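Local coordinates for catechol 1,2-dioxygenase (Burkholderia vietnamiensis, PDB 5TD3), which catalyses the intradiol ring cleavage of catechol with molecular oxygen, probably yielding cis,cis-muconate, at residues G130-D135 with G191-G196. Sequence-based numbering, arbitrary orientation.
Sequences GVAKID and GAVRTG
V193 drives its two methyl branches against the backbone of G130 and A132 and the methyl of A132, and it has the largest share of the area covered in the contact. CG1, anti to the backbone N (chi1 166°), sits against the peptide carbonyl of G130, 3.3 Å from G130 O. The other branch, V193 CG2, lies beside the next residues and meets A132 CB at 3.5 Å. Further along, I134 turns its CG2 methyl over the bare backbone of G191, with I134 CG2 3.7 Å from G191 CA.

One hydrogen bond ties the far end of the pair: G130 N donates to R194 O at 2.8 Å. G130 has a positive phi, where the chain swings from strand 127-129 into strand 131-133.

Around the contact, V193 also touches F203 of strand 200-206, and I134 reaches both T205 of that strand and C166 of strand 163-167.

The axes of the short strand segments 131-133 and 191-194 come within 6.5 Å, their directions nearly antiparallel at 164°, yet they belong to different sheets: 131-133 pairs with 200-206, whereas 190-194 lies between 127-129 and 163-167. Side chains meeting between facing sheets in this way form the core of the beta-sandwich of intradiol dioxygenases, here at its edge.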
loop_
_atom_site.group_PDB
_atom_site.type_symbol
_atom_site.label_atom_id
_atom_site.label_comp_id
_atom_site.label_asym_id
_atom_site.label_seq_id
_atom_site.Cartn_x
_atom_site.Cartn_y
_atom_site.Cartn_z
ATOM N N GLY A 130 40.956 -5.404 -8.405
ATOM C CA GLY A 130 41.742 -5.107 -7.199
ATOM C C GLY A 130 41.492 -3.834 -6.409
ATOM O O GLY A 130 41.352 -3.884 -5.182
ATOM N N VAL A 131 41.443 -2.688 -7.079
ATOM C CA VAL A 131 41.315 -1.398 -6.412
ATOM C C VAL A 131 40.406 -0.502 -7.244
ATOM O O VAL A 131 40.449 -0.530 -8.480
ATOM C CB VAL A 131 42.700 -0.755 -6.189
ATOM C CG1 VAL A 131 43.488 -0.711 -7.486
ATOM C CG2 VAL A 131 42.567 0.634 -5.589
ATOM N N ALA A 132 39.564 0.279 -6.573
ATOM C CA ALA A 132 38.698 1.214 -7.281
ATOM C C ALA A 132 38.552 2.520 -6.519
ATOM O O ALA A 132 38.307 2.522 -5.308
ATOM C CB ALA A 132 37.314 0.615 -7.532
ATOM N N LYS A 133 38.686 3.625 -7.242
ATOM C CA LYS A 133 38.350 4.946 -6.736
ATOM C C LYS A 133 36.962 5.307 -7.251
ATOM O O LYS A 133 36.769 5.477 -8.459
ATOM C CB LYS A 133 39.385 5.986 -7.167
ATOM C CG LYS A 133 39.058 7.406 -6.705
ATOM C CD LYS A 133 40.004 8.405 -7.349
ATOM C CE LYS A 133 39.378 9.795 -7.517
ATOM N NZ LYS A 133 38.745 10.368 -6.313
ATOM N N ILE A 134 36.011 5.459 -6.333
ATOM C CA ILE A 134 34.602 5.552 -6.698
ATOM C C ILE A 134 34.005 6.921 -6.415
ATOM O O ILE A 134 32.838 7.152 -6.759
ATOM C CB ILE A 134 33.768 4.435 -6.033
ATOM C CG1 ILE A 134 33.796 4.553 -4.517
ATOM C CG2 ILE A 134 34.303 3.072 -6.460
ATOM C CD1 ILE A 134 32.867 3.540 -3.791
ATOM N N ASP A 135 34.771 7.856 -5.844
ATOM C CA ASP A 135 34.280 9.220 -5.688
ATOM C C ASP A 135 34.599 9.986 -6.972
ATOM O O ASP A 135 35.767 10.219 -7.300
ATOM C CB ASP A 135 34.853 9.910 -4.448
ATOM C CG ASP A 135 36.352 10.106 -4.505
ATOM O OD1 ASP A 135 37.098 9.118 -4.707
ATOM O OD2 ASP A 135 36.782 11.277 -4.375
ATOM N N GLY A 191 30.732 1.384 -7.004
ATOM C CA GLY A 191 31.757 0.733 -7.805
ATOM C C GLY A 191 31.925 -0.702 -7.368
ATOM O O GLY A 191 31.483 -1.096 -6.289
ATOM N N ALA A 192 32.649 -1.456 -8.185
ATOM C CA ALA A 192 32.881 -2.867 -7.909
ATOM C C ALA A 192 34.342 -3.198 -8.166
ATOM O O ALA A 192 34.952 -2.670 -9.102
ATOM C CB ALA A 192 31.981 -3.776 -8.762
ATOM N N VAL A 193 34.905 -4.023 -7.286
ATOM C CA VAL A 193 36.263 -4.540 -7.404
ATOM C C VAL A 193 36.216 -6.057 -7.566
ATOM O O VAL A 193 35.478 -6.742 -6.844
ATOM C CB VAL A 193 37.114 -4.158 -6.180
ATOM C CG1 VAL A 193 38.390 -4.977 -6.143
ATOM C CG2 VAL A 193 37.438 -2.676 -6.208
ATOM N N ARG A 194 36.998 -6.576 -8.517
ATOM C CA ARG A 194 37.198 -8.011 -8.688
ATOM C C ARG A 194 38.494 -8.405 -7.987
ATOM O O ARG A 194 39.558 -7.864 -8.300
ATOM C CB ARG A 194 37.258 -8.387 -10.169
ATOM C CG ARG A 194 36.199 -9.386 -10.613
ATOM C CD ARG A 194 36.530 -9.965 -11.983
ATOM N NE ARG A 194 36.819 -8.927 -12.968
ATOM C CZ ARG A 194 36.002 -8.571 -13.954
ATOM N NH1 ARG A 194 34.828 -9.169 -14.103
ATOM N NH2 ARG A 194 36.363 -7.615 -14.798
ATOM N N THR A 195 38.405 -9.338 -7.045
ATOM C CA THR A 195 39.590 -9.722 -6.299
ATOM C C THR A 195 40.550 -10.503 -7.185
ATOM O O THR A 195 40.145 -11.252 -8.080
ATOM C CB THR A 195 39.219 -10.559 -5.075
ATOM O OG1 THR A 195 38.617 -11.790 -5.504
ATOM C CG2 THR A 195 38.259 -9.793 -4.181
ATOM N N GLY A 196 41.835 -10.318 -6.929
ATOM C CA GLY A 196 42.866 -11.110 -7.567
ATOM C C GLY A 196 43.125 -12.392 -6.807
ATOM O O GLY A 196 42.318 -12.838 -5.986
#